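Local coordinates for protein methylenetetrahydrofolate--tRNA-(uracil-5-)-methyltransferase TrmFO (Thermus thermophilus, PDB 3G5S) that is a folate- and FAD-dependent methyltransferase that probably converts uridine 54 of tRNA to 5-methyluridine, with methylenetetrahydrofolate as the carbon donor, at residues 3-8 against 128-133; 331-335 against 349-353. One frame throughout, in Å; residues are numbered along the deposited sequence.

Contact 1 (3-8 against 128-133); sequences RVNVVG and ITVLAT. With FAD (flavin-adenine dinucleotide), chain B.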
loop_
_atom_site.group_PDB
_atom_site.type_symbol
_atom_site.label_atom_id
_atom_site.label_comp_id
_atom_site.label_asym_id
_atom_site.label_seq_id
_atom_site.Cartn_x
_atom_site.Cartn_y
_atom_site.Cartn_z
ATOM N N ARG A 3 25.154 -7.016 14.338
ATOM C CA ARG A 3 24.434 -6.898 13.078
ATOM C C ARG A 3 23.013 -6.438 13.329
ATOM O O ARG A 3 22.409 -6.802 14.346
ATOM C CB ARG A 3 24.396 -8.241 12.338
ATOM C CG ARG A 3 25.747 -8.829 12.007
ATOM C CD ARG A 3 25.629 -10.193 11.342
ATOM N NE ARG A 3 26.941 -10.754 11.058
ATOM C CZ ARG A 3 27.659 -10.483 9.974
ATOM N NH1 ARG A 3 28.845 -11.049 9.828
ATOM N NH2 ARG A 3 27.201 -9.662 9.034
ATOM N N VAL A 4 22.486 -5.635 12.405
ATOM C CA VAL A 4 21.062 -5.358 12.374
ATOM C C VAL A 4 20.357 -6.534 11.720
ATOM O O VAL A 4 20.785 -7.011 10.670
ATOM C CB VAL A 4 20.769 -4.067 11.586
ATOM C CG1 VAL A 4 19.276 -3.937 11.302
ATOM C CG2 VAL A 4 21.283 -2.879 12.361
ATOM N N ASN A 5 19.298 -7.022 12.360
ATOM C CA ASN A 5 18.513 -8.103 11.792
ATOM C C ASN A 5 17.562 -7.573 10.737
ATOM O O ASN A 5 16.891 -6.569 10.961
ATOM C CB ASN A 5 17.690 -8.781 12.880
ATOM C CG ASN A 5 18.546 -9.351 13.984
ATOM O OD1 ASN A 5 19.428 -10.171 13.729
ATOM N ND2 ASN A 5 18.295 -8.923 15.218
ATOM N N VAL A 6 17.500 -8.262 9.602
ATOM C CA VAL A 6 16.464 -8.011 8.609
ATOM C C VAL A 6 15.774 -9.343 8.374
ATOM O O VAL A 6 16.406 -10.321 7.967
ATOM C CB VAL A 6 17.027 -7.432 7.295
ATOM C CG1 VAL A 6 15.904 -7.284 6.254
ATOM C CG2 VAL A 6 17.707 -6.092 7.554
ATOM N N VAL A 7 14.481 -9.389 8.677
ATOM C CA VAL A 7 13.743 -10.635 8.613
ATOM C C VAL A 7 12.888 -10.656 7.354
ATOM O O VAL A 7 11.905 -9.920 7.236
ATOM C CB VAL A 7 12.866 -10.846 9.871
ATOM C CG1 VAL A 7 12.172 -12.194 9.800
ATOM C CG2 VAL A 7 13.706 -10.725 11.147
ATOM N N GLY A 8 13.289 -11.507 6.418
ATOM C CA GLY A 8 12.634 -11.621 5.125
ATOM C C GLY A 8 13.483 -10.973 4.045
ATOM O O GLY A 8 13.813 -9.792 4.152
ATOM N N ILE A 128 18.302 -4.096 17.262
ATOM C CA ILE A 128 17.796 -3.366 16.105
ATOM C C ILE A 128 17.416 -4.352 15.007
ATOM O O ILE A 128 18.238 -5.174 14.591
ATOM C CB ILE A 128 18.825 -2.340 15.612
ATOM C CG1 ILE A 128 19.138 -1.332 16.723
ATOM C CG2 ILE A 128 18.302 -1.630 14.382
ATOM C CD1 ILE A 128 20.320 -0.425 16.417
ATOM N N THR A 129 16.170 -4.253 14.539
ATOM C CA THR A 129 15.580 -5.280 13.692
ATOM C C THR A 129 14.548 -4.667 12.756
ATOM O O THR A 129 13.699 -3.880 13.188
ATOM C CB THR A 129 14.871 -6.346 14.573
ATOM O OG1 THR A 129 15.846 -7.045 15.351
ATOM C CG2 THR A 129 14.111 -7.348 13.739
ATOM N N VAL A 130 14.613 -5.049 11.482
ATOM C CA VAL A 130 13.588 -4.715 10.497
ATOM C C VAL A 130 12.809 -5.977 10.141
ATOM O O VAL A 130 13.404 -6.983 9.748
ATOM C CB VAL A 130 14.223 -4.145 9.207
ATOM C CG1 VAL A 130 13.143 -3.832 8.171
ATOM C CG2 VAL A 130 15.050 -2.906 9.515
ATOM N N LEU A 131 11.486 -5.923 10.290
ATOM C CA LEU A 131 10.608 -7.026 9.900
ATOM C C LEU A 131 10.026 -6.758 8.516
ATOM O O LEU A 131 9.403 -5.727 8.290
ATOM C CB LEU A 131 9.475 -7.187 10.906
ATOM C CG LEU A 131 9.904 -7.417 12.354
ATOM C CD1 LEU A 131 8.682 -7.500 13.231
ATOM C CD2 LEU A 131 10.775 -8.666 12.500
ATOM N N ALA A 132 10.229 -7.699 7.600
ATOM C CA ALA A 132 9.858 -7.509 6.196
ATOM C C ALA A 132 9.390 -8.834 5.591
ATOM O O ALA A 132 9.870 -9.270 4.546
ATOM C CB ALA A 132 11.042 -6.932 5.413
ATOM N N THR A 133 8.434 -9.472 6.256
ATOM C CA THR A 133 8.086 -10.850 5.949
ATOM C C THR A 133 6.927 -11.019 4.965
ATOM O O THR A 133 6.605 -12.141 4.587
ATOM C CB THR A 133 7.851 -11.635 7.251
ATOM O OG1 THR A 133 7.061 -10.842 8.144
ATOM C CG2 THR A 133 9.185 -11.929 7.920
HETATM P PA FAD B . 7.909 -10.606 -0.009
HETATM O O1A FAD B . 6.871 -11.689 -0.052
HETATM O O2A FAD B . 8.520 -10.156 -1.300
HETATM O O5B FAD B . 9.109 -11.006 0.966
HETATM C C5B FAD B . 8.870 -11.562 2.244
HETATM C C4B FAD B . 9.969 -12.573 2.508
HETATM O O4B FAD B . 9.898 -12.999 3.858
HETATM C C3B FAD B . 9.808 -13.826 1.650
HETATM O O3B FAD B . 11.010 -14.124 0.965
HETATM C C2B FAD B . 9.439 -14.921 2.651
HETATM O O2B FAD B . 9.908 -16.211 2.315
HETATM C C1B FAD B . 10.097 -14.413 3.919
HETATM N N9A FAD B . 9.527 -14.835 5.207
HETATM C C8A FAD B . 8.214 -14.822 5.589
HETATM N N7A FAD B . 8.138 -15.188 6.886
HETATM C C5A FAD B . 9.401 -15.422 7.332
HETATM C C6A FAD B . 9.923 -15.817 8.556
HETATM N N6A FAD B . 9.176 -15.880 9.666
HETATM N N1A FAD B . 11.279 -15.957 8.673
HETATM C C2A FAD B . 12.119 -15.741 7.607
HETATM N N3A FAD B . 11.616 -15.347 6.388
HETATM C C4A FAD B . 10.278 -15.205 6.279
HETATM N N1 FAD B . 2.709 -6.757 -6.176
HETATM C C2 FAD B . 2.771 -6.023 -7.333
HETATM O O2 FAD B . 3.224 -4.880 -7.324
HETATM N N3 FAD B . 2.321 -6.579 -8.516
HETATM C C4 FAD B . 1.811 -7.865 -8.580
HETATM O O4 FAD B . 1.422 -8.335 -9.656
HETATM C C4X FAD B . 1.757 -8.601 -7.397
HETATM N N5 FAD B . 1.253 -9.883 -7.392
HETATM C C5X FAD B . 1.215 -10.600 -6.214
HETATM C C6 FAD B . 0.714 -11.898 -6.226
HETATM C C7 FAD B . 0.654 -12.639 -5.053
HETATM C C7M FAD B . 0.111 -14.041 -5.072
HETATM C C8 FAD B . 1.108 -12.077 -3.865
HETATM C C8M FAD B . 1.053 -12.868 -2.590
HETATM C C9 FAD B . 1.614 -10.778 -3.851
HETATM C C9A FAD B . 1.669 -10.030 -5.024
HETATM N N10 FAD B . 2.155 -8.729 -5.009
HETATM C C10 FAD B . 2.205 -8.036 -6.204
HETATM C "C1'" FAD B . 2.025 -7.907 -3.747
HETATM C "C2'" FAD B . 3.363 -7.399 -3.183
HETATM O "O2'" FAD B . 3.789 -6.197 -3.801
HETATM C "C3'" FAD B . 4.457 -8.465 -3.241
HETATM O "O3'" FAD B . 4.042 -9.519 -2.395
HETATM C "C4'" FAD B . 5.824 -7.956 -2.786
HETATM O "O4'" FAD B . 6.779 -8.951 -3.096
HETATM C "C5'" FAD B . 5.845 -7.604 -1.303
HETATM O "O5'" FAD B . 7.177 -7.407 -0.882
HETATM P P FAD B . 7.592 -7.798 0.613
HETATM O O1P FAD B . 6.716 -7.103 1.606
HETATM O O2P FAD B . 9.065 -7.581 0.720
HETATM O O3P FAD B . 7.226 -9.357 0.731
HETATM O O HOH W 1 20.512 -6.071 16.094
#
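I128 O takes two hydrogen bonds, one from N5 N at 3.1 Å and one from a water that also bonds R3 O, so the strand edges are bridged where they begin. Beyond it the parallel ladder runs on: V130 N to N5 O, V7 N to V130 O at 2.8 Å and 168°, and A132 N to V7 O, the last more bent at 141°. On one face the N5 amide gives ND2 to T129 OG1 at 3.1 Å, with the oxygen in the amide plane. R28 bonds N5 OD1, so both ends of the amide are engaged; T129 OG1 is in turn bonded to G127 O. Further along this face the V7 methyls split. CG2 lies beside L131 CD2 at 3.8 Å, while CG1, anti to the backbone N (chi1 -177°), meets T133 CG2 at 3.5 Å. The T133 hydroxyl bonds T137 instead. On the other face V6 and V130 pack towards helices 11-22 and 343-361 respectively. G8 sits where A132 O comes close and a side chain has no place, consistent with the first glycine of a GxGxxG motif. The strands end at FAD, which meets backbone atoms here: G8 CA lies 3.3 Å from ribose O4B, and A132 O is 3.4 Å from C5B.

Contact 2 (331-335 against 349-353); sequences LYAAG and TGFLA
The methyl of A334 is pressed against the helix backbone, its CB 3.7 Å from G350 CA and equally near T349 O, while A353 CB touches the same methyl at 3.9 Å. The CA atoms of A334 and G350 are 5.1 Å apart. T349 O already accepts the helix bond from A353 N one turn on, so the A334 methyl rests on a carbonyl engaged within the helix. Beside this apolar patch lies the one hydrogen bond of the contact, G335 N to T349 OG1, 2.9 Å and 162°. With chi1 at 58° the hydroxyl stands between its own backbone N and carbonyl carbon, where it also bonds E345 O and S346 O of the preceding turn. A valine in its place would have no oxygen to offer, and G335 N would probably be left without its mate and the turn beside FAD freer to shift. The Y332 end is looser, with CA atoms of Y332 and A353 6.0 Å apart. Y332 CB touches A353 CB at 4.0 Å, and A353 O lies above one ring face, offset toward the rim; the side chain also touches N356, A357 and K360 of the same helix. This is sheet-on-helix packing in the Rossmann-type domain, closest at A334, G350 and T349, and wider at Y332 and A353. Its polar bond links helix 343-361 to G335, which touches FAD, and is consistent with the helix steadying this backbone of the cofactor pocket.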
loop_
_atom_site.group_PDB
_atom_site.type_symbol
_atom_site.label_atom_id
_atom_site.label_comp_id
_atom_site.label_asym_id
_atom_site.label_seq_id
_atom_site.Cartn_x
_atom_site.Cartn_y
_atom_site.Cartn_z
ATOM N N LEU A 331 12.721 -1.356 16.499
ATOM C CA LEU A 331 12.024 -2.344 15.678
ATOM C C LEU A 331 11.290 -1.588 14.581
ATOM O O LEU A 331 10.653 -0.570 14.857
ATOM C CB LEU A 331 11.021 -3.143 16.520
ATOM C CG LEU A 331 10.332 -4.319 15.829
ATOM C CD1 LEU A 331 11.325 -5.415 15.462
ATOM C CD2 LEU A 331 9.204 -4.881 16.685
ATOM N N TYR A 332 11.375 -2.096 13.353
ATOM C CA TYR A 332 10.787 -1.441 12.181
ATOM C C TYR A 332 10.007 -2.465 11.378
ATOM O O TYR A 332 10.285 -3.668 11.454
ATOM C CB TYR A 332 11.884 -0.837 11.273
ATOM C CG TYR A 332 12.830 0.046 12.032
ATOM C CD1 TYR A 332 13.869 -0.510 12.760
ATOM C CD2 TYR A 332 12.669 1.431 12.072
ATOM C CE1 TYR A 332 14.707 0.255 13.508
ATOM C CE2 TYR A 332 13.528 2.223 12.823
ATOM C CZ TYR A 332 14.551 1.616 13.546
ATOM O OH TYR A 332 15.433 2.337 14.317
ATOM N N ALA A 333 9.037 -1.987 10.602
ATOM C CA ALA A 333 8.353 -2.831 9.626
ATOM C C ALA A 333 8.492 -2.217 8.246
ATOM O O ALA A 333 8.531 -0.998 8.101
ATOM C CB ALA A 333 6.881 -2.998 9.974
ATOM N N ALA A 334 8.553 -3.069 7.235
ATOM C CA ALA A 334 8.606 -2.606 5.857
ATOM C C ALA A 334 7.872 -3.578 4.955
ATOM O O ALA A 334 7.636 -4.734 5.319
ATOM C CB ALA A 334 10.051 -2.442 5.403
ATOM N N GLY A 335 7.512 -3.102 3.767
ATOM C CA GLY A 335 6.824 -3.928 2.800
ATOM C C GLY A 335 5.372 -4.133 3.165
ATOM O O GLY A 335 4.773 -3.349 3.904
ATOM N N THR A 349 9.664 1.339 1.126
ATOM C CA THR A 349 9.576 1.297 2.574
ATOM C C THR A 349 10.761 0.532 3.177
ATOM O O THR A 349 11.216 0.873 4.261
ATOM C CB THR A 349 8.218 0.758 3.073
ATOM O OG1 THR A 349 7.981 -0.552 2.549
ATOM C CG2 THR A 349 7.071 1.714 2.687
ATOM N N GLY A 350 11.262 -0.484 2.477
ATOM C CA GLY A 350 12.488 -1.149 2.908
ATOM C C GLY A 350 13.666 -0.189 2.988
ATOM O O GLY A 350 14.430 -0.197 3.958
ATOM N N PHE A 351 13.807 0.655 1.969
ATOM C CA PHE A 351 14.831 1.686 1.999
ATOM C C PHE A 351 14.718 2.544 3.263
ATOM O O PHE A 351 15.708 2.771 3.960
ATOM C CB PHE A 351 14.738 2.563 0.741
ATOM C CG PHE A 351 15.427 3.891 0.883
ATOM C CD1 PHE A 351 16.812 3.984 0.845
ATOM C CD2 PHE A 351 14.693 5.042 1.076
ATOM C CE1 PHE A 351 17.454 5.200 1.003
ATOM C CE2 PHE A 351 15.330 6.271 1.227
ATOM C CZ PHE A 351 16.711 6.344 1.188
ATOM N N LEU A 352 13.520 3.032 3.563
ATOM C CA LEU A 352 13.363 3.939 4.694
ATOM C C LEU A 352 13.603 3.236 6.029
ATOM O O LEU A 352 14.264 3.773 6.920
ATOM C CB LEU A 352 12.005 4.637 4.676
ATOM C CG LEU A 352 11.808 5.670 5.790
ATOM C CD1 LEU A 352 12.842 6.789 5.750
ATOM C CD2 LEU A 352 10.412 6.241 5.755
ATOM N N ALA A 353 13.068 2.029 6.168
ATOM C CA ALA A 353 13.271 1.265 7.396
ATOM C C ALA A 353 14.746 0.955 7.598
ATOM O O ALA A 353 15.263 1.081 8.707
ATOM C CB ALA A 353 12.446 -0.010 7.375
#

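In the fold
From the N terminus, strand 4-7 waits through helix 11-22, strand 27-30 and the chain up to 127 before contact 1 brings strand 129-131 alongside it, closing a loop of 119 residues. Contact 2 opens only some 200 residues later and closes a short one of 13, from strand 331-333 to helix 343-361. The two therefore stand in series, neither nested nor crossed. In space they adjoin, their centres about 9 Å apart, because strand 129-131 lies between strands 4-7 and 331-333 in the five-stranded parallel sheet. T129 and L131 probably hydrogen-bond Y332, and helix 343-361 also reaches I128 and V130, so it packs on both neighbouring strands of the FAD-binding Rossmann-type domain.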